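Local coordinates for Tol-Pal system protein TolB (Acinetobacter baumannii, PDB 7MX5) that probably serves as the periplasmic member of the Tol-Pal system, which supports outer membrane invagination during cell division and helps keep the outer membrane intact, at residues L173-P179 and E394-K400; G225-F230 and Y241-L245; N326-A330 and I341-T345. All blocks are in the same frame, centred on the assembly; numbering follows the deposited sequence.

Interaction 1 of 3, residues L173-P179 and E394-K400; sequences LSPAWTP and EPAWAPK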
loop_
_atom_site.group_PDB
_atom_site.type_symbol
_atom_site.label_atom_id
_atom_site.label_comp_id
_atom_site.label_asym_id
_atom_site.label_seq_id
_atom_site.Cartn_x
_atom_site.Cartn_y
_atom_site.Cartn_z
ATOM N N LEU A 173 4.144 12.832 -11.084
ATOM C CA LEU A 173 3.306 11.684 -11.399
ATOM C C LEU A 173 4.025 10.375 -11.101
ATOM O O LEU A 173 5.254 10.290 -11.154
ATOM C CB LEU A 173 2.874 11.693 -12.874
ATOM C CG LEU A 173 2.465 13.033 -13.486
ATOM C CD1 LEU A 173 2.433 12.935 -15.002
ATOM C CD2 LEU A 173 1.116 13.480 -12.947
ATOM N N SER A 174 3.224 9.356 -10.786
ATOM C CA SER A 174 3.618 7.953 -10.715
ATOM C C SER A 174 4.790 7.701 -9.774
ATOM O O SER A 174 5.902 7.411 -10.235
ATOM C CB SER A 174 3.962 7.440 -12.115
ATOM O OG SER A 174 2.894 7.670 -13.017
ATOM N N PRO A 175 4.589 7.782 -8.459
ATOM C CA PRO A 175 5.644 7.345 -7.532
ATOM C C PRO A 175 5.776 5.828 -7.565
ATOM O O PRO A 175 4.780 5.103 -7.507
ATOM C CB PRO A 175 5.163 7.843 -6.163
ATOM C CG PRO A 175 3.897 8.605 -6.402
ATOM C CD PRO A 175 3.389 8.267 -7.761
ATOM N N ALA A 176 7.015 5.354 -7.670
ATOM C CA ALA A 176 7.305 3.928 -7.746
ATOM C C ALA A 176 8.383 3.581 -6.732
ATOM O O ALA A 176 9.412 4.261 -6.656
ATOM C CB ALA A 176 7.751 3.523 -9.153
ATOM N N TRP A 177 8.150 2.520 -5.965
ATOM C CA TRP A 177 9.051 2.125 -4.893
ATOM C C TRP A 177 10.147 1.210 -5.423
ATOM O O TRP A 177 9.875 0.282 -6.192
ATOM C CB TRP A 177 8.278 1.421 -3.778
ATOM C CG TRP A 177 7.561 2.355 -2.860
ATOM C CD1 TRP A 177 6.246 2.707 -2.916
ATOM C CD2 TRP A 177 8.119 3.058 -1.744
ATOM N NE1 TRP A 177 5.949 3.588 -1.904
ATOM C CE2 TRP A 177 7.082 3.820 -1.171
ATOM C CE3 TRP A 177 9.395 3.117 -1.175
ATOM C CZ2 TRP A 177 7.281 4.631 -0.056
ATOM C CZ3 TRP A 177 9.591 3.923 -0.068
ATOM C CH2 TRP A 177 8.539 4.668 0.480
ATOM N N THR A 178 11.381 1.478 -5.012
ATOM C CA THR A 178 12.481 0.585 -5.323
ATOM C C THR A 178 12.316 -0.722 -4.543
ATOM O O THR A 178 11.697 -0.737 -3.474
ATOM C CB THR A 178 13.815 1.267 -5.000
ATOM O OG1 THR A 178 14.613 1.351 -6.189
ATOM C CG2 THR A 178 14.588 0.526 -3.926
ATOM N N PRO A 179 12.830 -1.841 -5.078
ATOM C CA PRO A 179 12.538 -3.159 -4.476
ATOM C C PRO A 179 12.744 -3.244 -2.969
ATOM O O PRO A 179 11.927 -3.869 -2.282
ATOM C CB PRO A 179 13.498 -4.100 -5.216
ATOM C CG PRO A 179 13.833 -3.416 -6.483
ATOM C CD PRO A 179 13.554 -1.952 -6.356
ATOM N N GLU A 394 -2.460 8.448 -7.189
ATOM C CA GLU A 394 -1.361 7.540 -7.504
ATOM C C GLU A 394 -0.645 7.031 -6.259
ATOM O O GLU A 394 0.533 7.351 -6.050
ATOM C CB GLU A 394 -0.369 8.236 -8.437
ATOM C CG GLU A 394 -0.680 8.050 -9.914
ATOM C CD GLU A 394 0.020 9.066 -10.795
ATOM O OE1 GLU A 394 0.311 10.181 -10.309
ATOM O OE2 GLU A 394 0.282 8.751 -11.975
ATOM N N PRO A 395 -1.301 6.234 -5.420
ATOM C CA PRO A 395 -0.617 5.670 -4.254
ATOM C C PRO A 395 0.281 4.505 -4.643
ATOM O O PRO A 395 0.094 3.847 -5.668
ATOM C CB PRO A 395 -1.771 5.202 -3.364
ATOM C CG PRO A 395 -2.848 4.852 -4.329
ATOM C CD PRO A 395 -2.715 5.821 -5.480
ATOM N N ALA A 396 1.276 4.259 -3.792
ATOM C CA ALA A 396 2.211 3.156 -4.004
ATOM C C ALA A 396 2.650 2.637 -2.643
ATOM O O ALA A 396 3.428 3.298 -1.948
ATOM C CB ALA A 396 3.410 3.599 -4.838
ATOM N N TRP A 397 2.150 1.463 -2.267
ATOM C CA TRP A 397 2.518 0.855 -0.995
ATOM C C TRP A 397 3.955 0.354 -1.051
ATOM O O TRP A 397 4.329 -0.387 -1.965
ATOM C CB TRP A 397 1.567 -0.296 -0.669
ATOM C CG TRP A 397 1.320 -0.499 0.797
ATOM C CD1 TRP A 397 2.259 -0.580 1.785
ATOM C CD2 TRP A 397 0.048 -0.659 1.438
ATOM N NE1 TRP A 397 1.650 -0.776 3.001
ATOM C CE2 TRP A 397 0.293 -0.828 2.816
ATOM C CE3 TRP A 397 -1.273 -0.673 0.982
ATOM C CZ2 TRP A 397 -0.734 -1.009 3.741
ATOM C CZ3 TRP A 397 -2.292 -0.852 1.901
ATOM C CH2 TRP A 397 -2.016 -1.018 3.265
ATOM N N ALA A 398 4.761 0.760 -0.074
ATOM C CA ALA A 398 6.154 0.339 -0.040
ATOM C C ALA A 398 6.242 -1.168 0.194
ATOM O O ALA A 398 5.531 -1.709 1.046
ATOM C CB ALA A 398 6.919 1.084 1.051
ATOM N N PRO A 399 7.100 -1.867 -0.537
ATOM C CA PRO A 399 7.199 -3.323 -0.406
ATOM C C PRO A 399 7.963 -3.713 0.855
ATOM O O PRO A 399 8.449 -2.873 1.611
ATOM C CB PRO A 399 7.961 -3.727 -1.670
ATOM C CG PRO A 399 8.834 -2.551 -1.946
ATOM C CD PRO A 399 8.008 -1.347 -1.574
ATOM N N LYS A 400 8.064 -5.020 1.068
ATOM C CA LYS A 400 8.789 -5.566 2.209
ATOM C C LYS A 400 9.937 -6.453 1.740
ATOM O O LYS A 400 10.062 -6.748 0.550
ATOM C CB LYS A 400 7.847 -6.357 3.118
ATOM C CG LYS A 400 7.639 -5.736 4.491
ATOM C CD LYS A 400 6.933 -4.393 4.389
ATOM C CE LYS A 400 6.582 -3.847 5.763
ATOM N NZ LYS A 400 6.091 -4.915 6.676
ATOM O OXT LYS A 400 10.765 -6.896 2.536
HETATM O O HOH W 1 2.069 5.368 -8.281
#

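Interaction 2 of 3, residues G225-F230 and Y241-L245; sequences GKSMLF and YQMDL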
loop_
_atom_site.group_PDB
_atom_site.type_symbol
_atom_site.label_atom_id
_atom_site.label_comp_id
_atom_site.label_asym_id
_atom_site.label_seq_id
_atom_site.Cartn_x
_atom_site.Cartn_y
_atom_site.Cartn_z
ATOM N N GLY A 225 16.615 -5.426 -8.815
ATOM C CA GLY A 225 17.241 -4.131 -8.640
ATOM C C GLY A 225 18.177 -3.723 -9.753
ATOM O O GLY A 225 19.015 -2.841 -9.551
ATOM N N LYS A 226 18.055 -4.336 -10.931
ATOM C CA LYS A 226 18.965 -4.070 -12.035
ATOM C C LYS A 226 18.323 -3.350 -13.210
ATOM O O LYS A 226 19.050 -2.791 -14.038
ATOM C CB LYS A 226 19.584 -5.380 -12.544
ATOM C CG LYS A 226 20.206 -6.239 -11.456
ATOM C CD LYS A 226 21.463 -6.930 -11.955
ATOM C CE LYS A 226 22.308 -7.441 -10.800
ATOM N NZ LYS A 226 23.518 -6.599 -10.586
ATOM N N SER A 227 16.996 -3.346 -13.310
ATOM C CA SER A 227 16.325 -2.783 -14.472
ATOM C C SER A 227 15.104 -1.987 -14.036
ATOM O O SER A 227 14.609 -2.124 -12.914
ATOM C CB SER A 227 15.914 -3.877 -15.465
ATOM O OG SER A 227 17.024 -4.684 -15.819
ATOM N N MET A 228 14.620 -1.149 -14.951
ATOM C CA MET A 228 13.437 -0.334 -14.723
ATOM C C MET A 228 12.641 -0.234 -16.016
ATOM O O MET A 228 13.210 -0.015 -17.088
ATOM C CB MET A 228 13.809 1.071 -14.229
ATOM C CG MET A 228 12.669 2.078 -14.302
ATOM S SD MET A 228 13.216 3.785 -14.113
ATOM C CE MET A 228 13.230 4.303 -15.829
ATOM N N LEU A 229 11.327 -0.404 -15.908
ATOM C CA LEU A 229 10.421 -0.204 -17.028
ATOM C C LEU A 229 9.803 1.186 -16.956
ATOM O O LEU A 229 9.623 1.751 -15.874
ATOM C CB LEU A 229 9.313 -1.259 -17.041
ATOM C CG LEU A 229 9.707 -2.684 -17.428
ATOM C CD1 LEU A 229 8.661 -3.666 -16.932
ATOM C CD2 LEU A 229 9.897 -2.812 -18.929
ATOM N N PHE A 230 9.481 1.736 -18.124
ATOM C CA PHE A 230 8.837 3.039 -18.189
ATOM C C PHE A 230 8.120 3.170 -19.523
ATOM O O PHE A 230 8.431 2.471 -20.491
ATOM C CB PHE A 230 9.842 4.183 -17.995
ATOM C CG PHE A 230 10.916 4.247 -19.047
ATOM C CD1 PHE A 230 12.000 3.384 -19.010
ATOM C CD2 PHE A 230 10.848 5.182 -20.067
ATOM C CE1 PHE A 230 12.990 3.448 -19.973
ATOM C CE2 PHE A 230 11.835 5.251 -21.032
ATOM C CZ PHE A 230 12.908 4.385 -20.985
ATOM N N TYR A 241 9.292 0.653 -22.449
ATOM C CA TYR A 241 10.737 0.530 -22.562
ATOM C C TYR A 241 11.292 -0.085 -21.287
ATOM O O TYR A 241 10.758 0.127 -20.194
ATOM C CB TYR A 241 11.390 1.896 -22.798
ATOM C CG TYR A 241 11.056 2.531 -24.127
ATOM C CD1 TYR A 241 9.902 3.286 -24.286
ATOM C CD2 TYR A 241 11.884 2.362 -25.227
ATOM C CE1 TYR A 241 9.589 3.864 -25.501
ATOM C CE2 TYR A 241 11.583 2.945 -26.442
ATOM C CZ TYR A 241 10.432 3.687 -26.577
ATOM O OH TYR A 241 10.129 4.259 -27.791
ATOM N N GLN A 242 12.369 -0.852 -21.427
ATOM C CA GLN A 242 13.109 -1.371 -20.285
ATOM C C GLN A 242 14.480 -0.716 -20.236
ATOM O O GLN A 242 15.206 -0.709 -21.236
ATOM C CB GLN A 242 13.263 -2.891 -20.343
ATOM C CG GLN A 242 13.804 -3.472 -19.041
ATOM C CD GLN A 242 13.991 -4.973 -19.081
ATOM O OE1 GLN A 242 13.862 -5.601 -20.131
ATOM N NE2 GLN A 242 14.297 -5.561 -17.930
ATOM N N MET A 243 14.829 -0.170 -19.079
ATOM C CA MET A 243 16.131 0.439 -18.868
ATOM C C MET A 243 17.024 -0.487 -18.059
ATOM O O MET A 243 16.556 -1.197 -17.167
ATOM C CB MET A 243 16.009 1.779 -18.146
ATOM C CG MET A 243 17.132 2.731 -18.485
ATOM S SD MET A 243 17.249 4.123 -17.359
ATOM C CE MET A 243 17.394 5.461 -18.537
ATOM N N ASP A 244 18.312 -0.476 -18.382
ATOM C CA ASP A 244 19.331 -1.131 -17.575
ATOM C C ASP A 244 20.016 -0.059 -16.737
ATOM O O ASP A 244 20.565 0.904 -17.285
ATOM C CB ASP A 244 20.334 -1.874 -18.455
ATOM C CG ASP A 244 21.494 -2.440 -17.663
ATOM O OD1 ASP A 244 21.277 -2.870 -16.510
ATOM O OD2 ASP A 244 22.622 -2.463 -18.197
ATOM N N LEU A 245 19.974 -0.223 -15.413
ATOM C CA LEU A 245 20.391 0.852 -14.517
ATOM C C LEU A 245 21.880 1.152 -14.626
ATOM O O LEU A 245 22.296 2.296 -14.407
ATOM C CB LEU A 245 20.034 0.494 -13.073
ATOM C CG LEU A 245 18.549 0.337 -12.735
ATOM C CD1 LEU A 245 18.320 0.521 -11.243
ATOM C CD2 LEU A 245 17.695 1.311 -13.534
#

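Interaction 3 of 3, residues N326-A330 and I341-T345; sequences NYKVA and ILTPT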
loop_
_atom_site.group_PDB
_atom_site.type_symbol
_atom_site.label_atom_id
_atom_site.label_comp_id
_atom_site.label_asym_id
_atom_site.label_seq_id
_atom_site.Cartn_x
_atom_site.Cartn_y
_atom_site.Cartn_z
ATOM N N ASN A 326 -19.358 1.794 -14.471
ATOM C CA ASN A 326 -18.134 2.575 -14.511
ATOM C C ASN A 326 -16.965 1.783 -13.919
ATOM O O ASN A 326 -17.021 0.548 -13.815
ATOM C CB ASN A 326 -18.369 3.905 -13.789
ATOM C CG ASN A 326 -19.186 4.876 -14.616
ATOM O OD1 ASN A 326 -20.316 4.580 -15.003
ATOM N ND2 ASN A 326 -18.614 6.041 -14.897
ATOM N N TYR A 327 -15.904 2.494 -13.544
ATOM C CA TYR A 327 -14.663 1.855 -13.133
ATOM C C TYR A 327 -14.830 1.132 -11.803
ATOM O O TYR A 327 -15.487 1.629 -10.883
ATOM C CB TYR A 327 -13.546 2.893 -13.024
ATOM C CG TYR A 327 -13.227 3.596 -14.323
ATOM C CD1 TYR A 327 -12.782 2.886 -15.430
ATOM C CD2 TYR A 327 -13.376 4.971 -14.444
ATOM C CE1 TYR A 327 -12.493 3.526 -16.621
ATOM C CE2 TYR A 327 -13.088 5.620 -15.631
ATOM C CZ TYR A 327 -12.648 4.892 -16.716
ATOM O OH TYR A 327 -12.361 5.533 -17.898
ATOM N N LYS A 328 -14.230 -0.051 -11.708
ATOM C CA LYS A 328 -14.220 -0.837 -10.484
ATOM C C LYS A 328 -12.799 -1.288 -10.186
ATOM O O LYS A 328 -12.031 -1.593 -11.103
ATOM C CB LYS A 328 -15.132 -2.070 -10.587
ATOM C CG LYS A 328 -16.402 -1.861 -11.392
ATOM C CD LYS A 328 -17.547 -1.401 -10.506
ATOM C CE LYS A 328 -18.680 -0.816 -11.333
ATOM N NZ LYS A 328 -20.011 -1.170 -10.772
ATOM N N VAL A 329 -12.454 -1.319 -8.904
ATOM C CA VAL A 329 -11.233 -1.982 -8.462
ATOM C C VAL A 329 -11.529 -3.473 -8.368
ATOM O O VAL A 329 -12.458 -3.885 -7.667
ATOM C CB VAL A 329 -10.747 -1.424 -7.118
ATOM C CG1 VAL A 329 -9.522 -2.187 -6.637
ATOM C CG2 VAL A 329 -10.443 0.060 -7.240
ATOM N N ALA A 330 -10.759 -4.281 -9.089
ATOM C CA ALA A 330 -11.006 -5.712 -9.162
ATOM C C ALA A 330 -9.735 -6.483 -8.838
ATOM O O ALA A 330 -8.618 -5.976 -8.978
ATOM C CB ALA A 330 -11.529 -6.126 -10.544
ATOM N N ILE A 341 -14.585 -8.454 -8.196
ATOM C CA ILE A 341 -14.837 -7.018 -8.150
ATOM C C ILE A 341 -14.873 -6.584 -6.690
ATOM O O ILE A 341 -15.660 -7.107 -5.894
ATOM C CB ILE A 341 -16.144 -6.656 -8.869
ATOM C CG1 ILE A 341 -16.025 -6.956 -10.367
ATOM C CG2 ILE A 341 -16.492 -5.193 -8.630
ATOM C CD1 ILE A 341 -16.962 -6.147 -11.239
ATOM N N LEU A 342 -14.019 -5.626 -6.335
ATOM C CA LEU A 342 -13.877 -5.191 -4.951
ATOM C C LEU A 342 -14.788 -4.014 -4.615
ATOM O O LEU A 342 -15.508 -4.051 -3.612
ATOM C CB LEU A 342 -12.417 -4.819 -4.670
ATOM C CG LEU A 342 -11.844 -5.181 -3.301
ATOM C CD1 LEU A 342 -12.311 -6.562 -2.873
ATOM C CD2 LEU A 342 -10.328 -5.112 -3.336
ATOM N N THR A 343 -14.772 -2.971 -5.444
ATOM C CA THR A 343 -15.466 -1.729 -5.135
ATOM C C THR A 343 -15.530 -0.839 -6.370
ATOM O O THR A 343 -14.675 -0.952 -7.260
ATOM C CB THR A 343 -14.752 -0.995 -3.997
ATOM O OG1 THR A 343 -15.402 0.255 -3.732
ATOM C CG2 THR A 343 -13.298 -0.735 -4.367
ATOM N N PRO A 344 -16.519 0.044 -6.475
ATOM C CA PRO A 344 -16.465 1.081 -7.511
ATOM C C PRO A 344 -15.385 2.103 -7.193
ATOM O O PRO A 344 -14.986 2.294 -6.042
ATOM C CB PRO A 344 -17.860 1.717 -7.477
ATOM C CG PRO A 344 -18.692 0.868 -6.576
ATOM C CD PRO A 344 -17.778 0.071 -5.711
ATOM N N THR A 345 -14.901 2.760 -8.244
ATOM C CA THR A 345 -13.884 3.790 -8.105
ATOM C C THR A 345 -14.137 4.889 -9.126
ATOM O O THR A 345 -14.737 4.655 -10.179
ATOM C CB THR A 345 -12.467 3.224 -8.276
ATOM O OG1 THR A 345 -11.509 4.288 -8.192
ATOM C CG2 THR A 345 -12.326 2.522 -9.617
#

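Interaction 1 of 3, residues L173-P179 and E394-K400
Trp177 lies across Ala396, Ala398 and Pro399, and at the other end of the contact Glu394 reaches over to Ser174. Their shares of the interface are the largest. The CG of Trp177 stands anti to its carbonyl carbon (chi1 -80°), which sends the indole across the gap between the strands. The CB of Ala398 sits over one face of the indole, 3.5 Å from the centroid of the six-membered ring, a CH-pi contact. The CB of Trp177 packs against the CD of Pro399 at 3.5 Å. Ala396 meets the indole twice. Its CB touches CD1 of Trp177 at 3.5 Å, and its carbonyl oxygen lies at the ring edge, near the plane. There NE1 of Trp177 gives a weak, bent hydrogen bond to O of Ala396; the modelled separation is doubtfully short.

Glu394 stretches out beyond CG and offers both carboxylate oxygens to one residue. The backbone N of Ser174 donates to OE1 of Glu394 at 3.1 Å in a nearly straight bond (174°). OG of Ser174 donates to OE2 of Glu394 at 3.0 Å. Both donors come from above the carboxylate plane. Arg141 adds a long, weak ion pair to OE1, which would probably help keep the group charged. Between the two ends, a water donates to O of Pro175 at 2.8 Å and weakly to O of Glu394.

Strands 172-177 and 391-397 run parallel here, with segment axes 6.5 Å apart and 1° between them. They are the innermost strands of neighbouring blades in a six-bladed beta-propeller. Strand 391-397 completes the blade of strand 135-141, so the C-terminal end of the chain closes the ring. Pro175 and Trp177 also touch strand 135-141, while Trp397 turns to strand 359-366 of the blade on the far side.

Interaction 2 of 3, residues G225-F230 and Y241-L245
The carbonyl oxygen of Met228 accepts the N-H of Met243 at 2.6 Å, a short and nearly straight bond (173°). The CA of Gln242 adds a weaker C-H contact to the same oxygen. In return, N of Met228 donates to O of Met243 at 2.9 Å. Phe230 and Tyr241 form a second such antiparallel hydrogen-bonded pair, N to O in both directions. Beyond the strand ends, N of Leu245 donates to O of Lys226 at 3.1 Å and carries the ladder one step further.

Side chains alternate between the two sheet faces. Met228, Phe230, Tyr241 and Met243 share one. Phe230 holds CG between its backbone N and carbonyl carbon (chi1 62°), which swings the ring over the neighbouring strand. The CB of Tyr241 lies over the face of that ring, 3.7 Å from its centroid. The two aromatic planes are only 20° apart but slid past each other, with little overlap. CE1 of Phe230 also meets CB of Met243. On the other face, CD2 of Leu229 packs on CB of Gln242 at 3.7 Å.

The contact is the hairpin of strands 227-232 and 239-244, the middle pair of a four-stranded propeller blade. Met228 and Met243 press on Ile209 of strand 206-211 in one adjacent blade. Leu229 and Ser227 face strand 263-265 of the other. Strand 249-252 flanks the hairpin, with Val250 against Phe230 and Met243.

Interaction 3 of 3, residues N326-A330 and I341-T345
Val329 O takes two backbone donors from the opposite strand. N of Leu342 gives it a hydrogen bond of 2.7 Å, in the carbonyl plane. N of Thr343 gives it a weak one of 3.3 Å. The N-H of Val329 is used as well, donating to O of Thr343 at 2.8 Å. Further along, N of Thr345 donates to O of Tyr327 at 2.9 Å, reaching it from above the carbonyl plane. Between these bonds lies Pro344, which has no N-H to give.

Leu342 and Thr343 both face Val329, the pattern of a classic beta bulge. It shifts the register by one residue, and Ala330 pairs with Ile341. The hairpin joins the two outer strands of a propeller blade, 328-333 and 339-344, with 339-344 at the edge.

Val329 touches two threonines. Its CB meets CG2 of Thr343 at 3.8 Å. Its CG2, anti to the carbonyl carbon, touches CB of Thr345 at 3.9 Å. CG2 of Thr345 also packs on CB of Tyr327 at 3.6 Å. All three of Val329, Thr343 and Thr345 press on strand 359-366 of the next blade.

Other polar groups have partners outside the two segments. Lys328 and Ala330 bond through their backbones to His320 and Leu318 of strand 315-320, the next strand inward. Weak bonds join OG1 of Thr345 to N of Leu347 and NZ of Lys328 to OG of Ser325.

Overall arrangement
All three contacts belong to the beta-propeller, but at different places. The centre of interaction 1 lies about 8 Å from the centre of the chain; it joins two blades. The centres of interactions 2 and 3 lie about 22 and 17 Å from it, and each contact holds a hairpin within one blade. Interaction 1 has no backbone-to-backbone ladder; side chains and a water bridge its strands, meeting backbone groups, whereas the hairpins rely on backbone ladders. Interaction 2 keeps a regular register; interaction 3 is bulged. All three are partly buried. Interactions 1 and 2 touch where Pro179 packs on Gly225. Interaction 3 stands apart, its nearest atoms about 9 Å from interaction 1.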